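Local atomic coordinates of Mypaa.01249.c (Mycobacterium paratuberculosis, PDB entry 3RD5), a protein that probably acts as an oxidoreductase of the short-chain dehydrogenase/reductase family, although its substrate and physiological role are not known. Residues V89-Y101 against E109-A121. Sequence-based numbering, arbitrary orientation.
Sequences VLINNAGIMAVPY and ESQIGTNHLGHFA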
ATOM      1  N   VAL A  89       0.695 -10.464   7.261  1.00 14.44           N
ATOM      2  CA  VAL A  89       1.149  -9.453   6.309  1.00 13.68           C
ATOM      3  C   VAL A  89      -0.031  -8.576   5.934  1.00 14.10           C
ATOM      4  O   VAL A  89      -1.120  -9.101   5.619  1.00 14.02           O
ATOM      5  CB  VAL A  89       1.736 -10.111   5.064  1.00 13.72           C
ATOM      6  CG1 VAL A  89       2.197  -9.073   4.022  1.00 15.23           C
ATOM      7  CG2 VAL A  89       2.918 -11.026   5.436  1.00 15.49           C
ATOM      8  N   LEU A  90       0.190  -7.261   5.907  1.00 12.81           N
ATOM      9  CA  LEU A  90      -0.769  -6.286   5.365  1.00 12.43           C
ATOM     10  C   LEU A  90      -0.153  -5.680   4.124  1.00 11.83           C
ATOM     11  O   LEU A  90       0.983  -5.175   4.196  1.00 13.13           O
ATOM     12  CB  LEU A  90      -1.045  -5.155   6.374  1.00 11.69           C
ATOM     13  CG  LEU A  90      -1.821  -3.962   5.850  1.00 12.51           C
ATOM     14  CD1 LEU A  90      -3.230  -4.308   5.365  1.00 14.29           C
ATOM     15  CD2 LEU A  90      -1.906  -2.873   6.961  1.00 14.44           C
ATOM     16  N   ILE A  91      -0.861  -5.739   3.012  1.00 12.02           N
ATOM     17  CA  ILE A  91      -0.456  -5.156   1.732  1.00 11.36           C
ATOM     18  C   ILE A  91      -1.390  -4.024   1.373  1.00 11.83           C
ATOM     19  O   ILE A  91      -2.550  -4.244   1.037  1.00 12.52           O
ATOM     20  CB  ILE A  91      -0.359  -6.196   0.602  1.00 10.92           C
ATOM     21  CG1 ILE A  91       0.515  -7.385   1.023  1.00 12.63           C
ATOM     22  CG2 ILE A  91       0.176  -5.511  -0.712  1.00 11.66           C
ATOM     23  CD1 ILE A  91       0.714  -8.477  -0.042  1.00 13.09           C
ATOM     24  N   ASN A  92      -0.863  -2.794   1.452  1.00 12.09           N
ATOM     25  CA  ASN A  92      -1.578  -1.555   1.132  1.00 11.69           C
ATOM     26  C   ASN A  92      -1.383  -1.311  -0.374  1.00 11.28           C
ATOM     27  O   ASN A  92      -0.484  -0.584  -0.816  1.00 12.16           O
ATOM     28  CB  ASN A  92      -1.062  -0.384   1.975  1.00 11.04           C
ATOM     29  CG  ASN A  92      -1.318  -0.548   3.445  1.00 11.54           C
ATOM     30  OD1 ASN A  92      -2.367  -1.064   3.844  1.00 13.02           O
ATOM     31  ND2 ASN A  92      -0.367  -0.053   4.277  1.00 12.56           N
ATOM     32  N   ASN A  93      -2.188  -1.996  -1.167  1.00 11.63           N
ATOM     33  CA  ASN A  93      -2.097  -2.035  -2.629  1.00 12.51           C
ATOM     34  C   ASN A  93      -3.057  -1.164  -3.388  1.00 12.51           C
ATOM     35  O   ASN A  93      -2.729  -0.695  -4.495  1.00 13.80           O
ATOM     36  CB  ASN A  93      -2.260  -3.530  -3.078  1.00 12.05           C
ATOM     37  CG  ASN A  93      -2.614  -3.690  -4.523  1.00 13.58           C
ATOM     38  OD1 ASN A  93      -1.723  -3.816  -5.394  1.00 14.35           O
ATOM     39  ND2 ASN A  93      -3.903  -3.698  -4.826  1.00 13.61           N
ATOM     40  N   ALA A  94      -4.258  -0.945  -2.848  1.00 11.67           N
ATOM     41  CA  ALA A  94      -5.290  -0.222  -3.580  1.00 12.22           C
ATOM     42  C   ALA A  94      -4.822   1.178  -3.913  1.00 13.02           C
ATOM     43  O   ALA A  94      -4.235   1.858  -3.093  1.00 13.76           O
ATOM     44  CB  ALA A  94      -6.576  -0.105  -2.737  1.00 13.70           C
ATOM     45  N   GLY A  95      -5.165   1.664  -5.090  1.00 13.48           N
ATOM     46  CA  GLY A  95      -4.872   3.047  -5.428  1.00 13.60           C
ATOM     47  C   GLY A  95      -5.764   3.533  -6.544  1.00 14.44           C
ATOM     48  O   GLY A  95      -6.311   2.743  -7.342  1.00 16.76           O
ATOM     49  N   ILE A  96      -5.924   4.844  -6.574  1.00 13.33           N
ATOM     50  CA  ILE A  96      -6.466   5.534  -7.728  1.00 13.23           C
ATOM     51  C   ILE A  96      -5.383   6.477  -8.262  1.00 13.32           C
ATOM     52  O   ILE A  96      -4.519   6.932  -7.527  1.00 13.47           O
ATOM     53  CB  ILE A  96      -7.786   6.282  -7.398  1.00 13.87           C
ATOM     54  CG1 ILE A  96      -7.604   7.311  -6.315  1.00 14.46           C
ATOM     55  CG2 ILE A  96      -8.893   5.253  -7.011  1.00 17.02           C
ATOM     56  CD1 ILE A  96      -8.879   8.196  -6.074  1.00 16.96           C
ATOM     57  N   MET A  97      -5.472   6.828  -9.535  1.00 13.20           N
ATOM     58  CA  MET A  97      -4.371   7.460 -10.238  1.00 13.25           C
ATOM     59  C   MET A  97      -4.820   8.520 -11.252  1.00 14.27           C
ATOM     60  O   MET A  97      -5.465   8.197 -12.261  1.00 15.26           O
ATOM     61  CB  MET A  97      -3.479   6.399 -10.966  1.00 13.74           C
ATOM     62  CG  MET A  97      -2.271   6.990 -11.641  1.00 12.14           C
ATOM     63  SD  MET A  97      -1.128   5.733 -12.325  1.00 16.65           S
ATOM     64  CE  MET A  97      -2.067   5.132 -13.745  1.00 18.19           C
ATOM     65  N   ALA A  98      -4.398   9.758 -11.004  1.00 12.89           N
ATOM     66  CA  ALA A  98      -4.549  10.873 -11.965  1.00 13.73           C
ATOM     67  C   ALA A  98      -5.986  11.095 -12.400  1.00 16.00           C
ATOM     68  O   ALA A  98      -6.313  11.267 -13.560  1.00 19.92           O
ATOM     69  CB  ALA A  98      -3.618  10.666 -13.147  1.00 15.13           C
ATOM     70  N   VAL A  99      -6.860  11.109 -11.413  1.00 14.17           N
ATOM     71  CA  VAL A  99      -8.306  11.333 -11.546  1.00 14.63           C
ATOM     72  C   VAL A  99      -8.630  12.835 -11.350  1.00 14.17           C
ATOM     73  O   VAL A  99      -7.786  13.596 -10.864  1.00 13.79           O
ATOM     74  CB  VAL A  99      -9.086  10.494 -10.523  1.00 14.51           C
ATOM     75  CG1 VAL A  99      -8.914   8.976 -10.830  1.00 17.77           C
ATOM     76  CG2 VAL A  99      -8.685  10.808  -9.095  1.00 15.96           C
ATOM     77  N   PRO A 100      -9.831  13.280 -11.752  1.00 15.16           N
ATOM     78  CA  PRO A 100     -10.263  14.646 -11.454  1.00 15.41           C
ATOM     79  C   PRO A 100     -10.339  14.954  -9.980  1.00 15.24           C
ATOM     80  O   PRO A 100     -10.362  14.052  -9.130  1.00 15.08           O
ATOM     81  CB  PRO A 100     -11.634  14.750 -12.130  1.00 17.34           C
ATOM     82  CG  PRO A 100     -11.601  13.668 -13.191  1.00 18.23           C
ATOM     83  CD  PRO A 100     -10.821  12.562 -12.559  1.00 16.59           C
ATOM     84  N   TYR A 101     -10.367  16.238  -9.670  1.00 15.50           N
ATOM     85  CA  TYR A 101     -10.525  16.697  -8.291  1.00 14.93           C
ATOM     86  C   TYR A 101     -11.850  16.213  -7.716  1.00 14.09           C
ATOM     87  O   TYR A 101     -12.894  16.400  -8.319  1.00 15.07           O
ATOM     88  CB  TYR A 101     -10.483  18.239  -8.248  1.00 15.51           C
ATOM     89  CG  TYR A 101     -10.767  18.844  -6.903  1.00 14.84           C
ATOM     90  CD1 TYR A 101     -12.041  19.308  -6.586  1.00 15.42           C
ATOM     91  CD2 TYR A 101      -9.758  18.972  -5.961  1.00 16.41           C
ATOM     92  CE1 TYR A 101     -12.328  19.843  -5.333  1.00 16.43           C
ATOM     93  CE2 TYR A 101     -10.016  19.543  -4.701  1.00 16.03           C
ATOM     94  CZ  TYR A 101     -11.301  19.986  -4.407  1.00 16.28           C
ATOM     95  OH  TYR A 101     -11.612  20.548  -3.166  1.00 18.18           O
ATOM     96  N   GLU A 109      -8.879  15.238  -0.333  1.00 14.33           N
ATOM     97  CA  GLU A 109      -8.680  15.094  -1.784  1.00 14.07           C
ATOM     98  C   GLU A 109      -8.574  13.589  -2.066  1.00 13.68           C
ATOM     99  O   GLU A 109      -7.967  12.834  -1.288  1.00 13.61           O
ATOM    100  CB  GLU A 109      -7.460  15.892  -2.249  1.00 13.31           C
ATOM    101  CG  GLU A 109      -7.145  15.814  -3.729  1.00 14.34           C
ATOM    102  CD  GLU A 109      -6.356  14.554  -4.135  1.00 13.95           C
ATOM    103  OE1 GLU A 109      -5.448  14.174  -3.359  1.00 14.39           O
ATOM    104  OE2 GLU A 109      -6.651  13.949  -5.201  1.00 13.75           O
ATOM    105  N   SER A 110      -9.184  13.131  -3.150  1.00 13.60           N
ATOM    106  CA  SER A 110      -9.394  11.678  -3.259  1.00 13.05           C
ATOM    107  C   SER A 110      -8.129  10.833  -3.385  1.00 12.99           C
ATOM    108  O   SER A 110      -8.095   9.714  -2.877  1.00 13.08           O
ATOM    109  CB  SER A 110     -10.424  11.324  -4.346  1.00 13.39           C
ATOM    110  OG  SER A 110      -9.904  11.509  -5.657  1.00 15.29           O
ATOM    111  N   GLN A 111      -7.099  11.348  -4.035  1.00 12.68           N
ATOM    112  CA  GLN A 111      -5.879  10.552  -4.205  1.00 12.39           C
ATOM    113  C   GLN A 111      -5.130  10.459  -2.879  1.00 12.52           C
ATOM    114  O   GLN A 111      -4.749   9.364  -2.460  1.00 12.60           O
ATOM    115  CB  GLN A 111      -5.016  11.060  -5.357  1.00 11.99           C
ATOM    116  CG  GLN A 111      -5.757  11.038  -6.679  1.00 12.81           C
ATOM    117  CD  GLN A 111      -4.868  11.303  -7.859  1.00 12.62           C
ATOM    118  OE1 GLN A 111      -4.001  10.476  -8.208  1.00 12.35           O
ATOM    119  NE2 GLN A 111      -5.069  12.453  -8.512  1.00 13.80           N
ATOM    120  N   ILE A 112      -4.839  11.578  -2.231  1.00 12.61           N
ATOM    121  CA  ILE A 112      -4.174  11.490  -0.915  1.00 12.11           C
ATOM    122  C   ILE A 112      -5.070  10.738   0.064  1.00 12.15           C
ATOM    123  O   ILE A 112      -4.571   9.966   0.908  1.00 13.22           O
ATOM    124  CB  ILE A 112      -3.726  12.872  -0.399  1.00 12.01           C
ATOM    125  CG1 ILE A 112      -2.761  12.766   0.763  1.00 12.63           C
ATOM    126  CG2 ILE A 112      -4.914  13.749   0.024  1.00 13.56           C
ATOM    127  CD1 ILE A 112      -1.354  12.269   0.385  1.00 13.63           C
ATOM    128  N   GLY A 113      -6.378  10.935  -0.035  1.00 13.10           N
ATOM    129  CA  GLY A 113      -7.317  10.304   0.895  1.00 13.70           C
ATOM    130  C   GLY A 113      -7.366   8.792   0.752  1.00 13.72           C
ATOM    131  O   GLY A 113      -7.419   8.064   1.762  1.00 14.34           O
ATOM    132  N   THR A 114      -7.408   8.310  -0.462  1.00 13.15           N
ATOM    133  CA  THR A 114      -7.490   6.874  -0.746  1.00 13.27           C
ATOM    134  C   THR A 114      -6.129   6.212  -0.553  1.00 13.08           C
ATOM    135  O   THR A 114      -5.977   5.219   0.160  1.00 14.75           O
ATOM    136  CB  THR A 114      -7.936   6.613  -2.199  1.00 14.01           C
ATOM    137  OG1 THR A 114      -9.212   7.236  -2.433  1.00 15.29           O
ATOM    138  CG2 THR A 114      -8.031   5.098  -2.503  1.00 16.32           C
ATOM    139  N   ASN A 115      -5.102   6.755  -1.211  1.00 11.71           N
ATOM    140  CA  ASN A 115      -3.839   6.056  -1.382  1.00 11.04           C
ATOM    141  C   ASN A 115      -2.998   6.122  -0.123  1.00 11.54           C
ATOM    142  O   ASN A 115      -2.282   5.178   0.194  1.00 12.19           O
ATOM    143  CB  ASN A 115      -3.069   6.696  -2.527  1.00 11.43           C
ATOM    144  CG  ASN A 115      -3.751   6.574  -3.884  1.00 11.59           C
ATOM    145  OD1 ASN A 115      -4.749   5.852  -4.038  1.00 12.55           O
ATOM    146  ND2 ASN A 115      -3.217   7.284  -4.892  1.00 11.86           N
ATOM    147  N   HIS A 116      -3.073   7.253   0.584  1.00 11.51           N
ATOM    148  CA  HIS A 116      -2.321   7.430   1.815  1.00 10.89           C
ATOM    149  C   HIS A 116      -3.185   7.406   3.083  1.00 11.52           C
ATOM    150  O   HIS A 116      -2.975   6.571   3.973  1.00 12.91           O
ATOM    151  CB  HIS A 116      -1.469   8.726   1.764  1.00 12.02           C
ATOM    152  CG  HIS A 116      -0.830   9.067   3.059  1.00 11.55           C
ATOM    153  ND1 HIS A 116       0.139   8.285   3.645  1.00 13.29           N
ATOM    154  CD2 HIS A 116      -1.036  10.106   3.901  1.00 12.59           C
ATOM    155  CE1 HIS A 116       0.483   8.814   4.812  1.00 13.48           C
ATOM    156  NE2 HIS A 116      -0.217   9.933   4.992  1.00 12.94           N
ATOM    157  N   LEU A 117      -4.126   8.338   3.223  1.00 11.54           N
ATOM    158  CA  LEU A 117      -4.787   8.486   4.529  1.00 12.42           C
ATOM    159  C   LEU A 117      -5.602   7.293   4.958  1.00 12.13           C
ATOM    160  O   LEU A 117      -5.572   6.888   6.126  1.00 12.57           O
ATOM    161  CB  LEU A 117      -5.624   9.786   4.617  1.00 12.55           C
ATOM    162  CG  LEU A 117      -4.800  11.083   4.481  1.00 11.88           C
ATOM    163  CD1 LEU A 117      -5.698  12.322   4.173  1.00 14.49           C
ATOM    164  CD2 LEU A 117      -3.917  11.369   5.720  1.00 13.20           C
ATOM    165  N   GLY A 118      -6.305   6.678   4.011  1.00 12.50           N
ATOM    166  CA  GLY A 118      -7.099   5.498   4.382  1.00 12.87           C
ATOM    167  C   GLY A 118      -6.189   4.322   4.793  1.00 12.00           C
ATOM    168  O   GLY A 118      -6.500   3.601   5.723  1.00 13.23           O
ATOM    169  N   HIS A 119      -5.084   4.161   4.093  1.00 12.08           N
ATOM    170  CA  HIS A 119      -4.052   3.164   4.431  1.00 12.04           C
ATOM    171  C   HIS A 119      -3.353   3.451   5.758  1.00 12.09           C
ATOM    172  O   HIS A 119      -3.044   2.545   6.530  1.00 12.77           O
ATOM    173  CB  HIS A 119      -3.043   3.011   3.301  1.00 12.63           C
ATOM    174  CG  HIS A 119      -3.545   2.184   2.149  1.00 11.66           C
ATOM    175  ND1 HIS A 119      -3.323   2.545   0.834  1.00 12.62           N
ATOM    176  CD2 HIS A 119      -4.150   0.970   2.119  1.00 11.50           C
ATOM    177  CE1 HIS A 119      -3.813   1.584   0.046  1.00 12.26           C
ATOM    178  NE2 HIS A 119      -4.365   0.632   0.803  1.00 12.00           N
ATOM    179  N   PHE A 120      -3.111   4.735   6.033  1.00 11.84           N
ATOM    180  CA  PHE A 120      -2.535   5.162   7.302  1.00 12.40           C
ATOM    181  C   PHE A 120      -3.429   4.729   8.464  1.00 12.26           C
ATOM    182  O   PHE A 120      -2.957   4.132   9.443  1.00 13.16           O
ATOM    183  CB  PHE A 120      -2.379   6.685   7.272  1.00 12.18           C
ATOM    184  CG  PHE A 120      -1.781   7.276   8.525  1.00 12.49           C
ATOM    185  CD1 PHE A 120      -0.416   7.403   8.642  1.00 13.01           C
ATOM    186  CD2 PHE A 120      -2.574   7.669   9.591  1.00 13.97           C
ATOM    187  CE1 PHE A 120       0.167   7.924   9.795  1.00 14.51           C
ATOM    188  CE2 PHE A 120      -1.996   8.194  10.751  1.00 14.72           C
ATOM    189  CZ  PHE A 120      -0.637   8.304  10.861  1.00 14.41           C
ATOM    190  N   ALA A 121      -4.714   5.038   8.365  1.00 13.20           N
ATOM    191  CA  ALA A 121      -5.657   4.654   9.389  1.00 13.60           C
ATOM    192  C   ALA A 121      -5.764   3.152   9.518  1.00 13.96           C
ATOM    193  O   ALA A 121      -5.713   2.590  10.637  1.00 14.39           O
ATOM    194  CB  ALA A 121      -7.042   5.261   9.052  1.00 14.60           C
TER
HETATM  195  O   HOH W   1      -9.183  13.982  -6.408  1.00 14.74           O
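Gly95 and Asn115 bring the two backbones within 5.1 Å, CA to CA, where the loop leaving strand 89-92 runs antiparallel along helix 110-121. Asn115 OD1 comes to 3.1 Å from Gly95 CA. The flat amide of Asn115 then grips both polar atoms of one backbone residue: Ile96 N donates to OD1 on a lone pair (3.0 Å), while ND2 donates almost straight to Ile96 O (3.0 Å, 172°), and also reaches Ser168 OG. One turn earlier, extended Gln111 offers OE1 to Ala98 N (2.9 Å), which approaches from above the carbonyl plane; its NE2 bonds to Tyr159 OH and Pro161 O. Apolar contacts flank these polar ties: Ile96 holds CG1 between its backbone N and carbonyl carbon (chi1 59°), which brings CD1 against Ser110 and Thr114, and beyond Ala98, Val99 CG2 lies against Gln111 CG. Farther along, the CB of Asn92 sits over one face of the His119 ring, a CH-pi contact 3.5 Å from the centroid. At the ring edge, CE1 meets Ala94 O and ND1 donates to Asn115 O; NE2 is hydrogen-bonded to Thr22 OG1. Asn92 ND2 bonds to Thr123, whereas its buried OD1, 3.2 Å from His119 CD2, has no hydrogen-bond partner in the model. Water 1 bridges Pro100 O, Ser110 OG and Glu109 OE2. Residues 92-95 form the NNAG motif of short-chain dehydrogenases, and a pi-type turn widens the helix around Asn115. As in relatives, this asparagine bonds both N-H and C=O of Ile96 where the chain has left the strand, which probably restrains the loop.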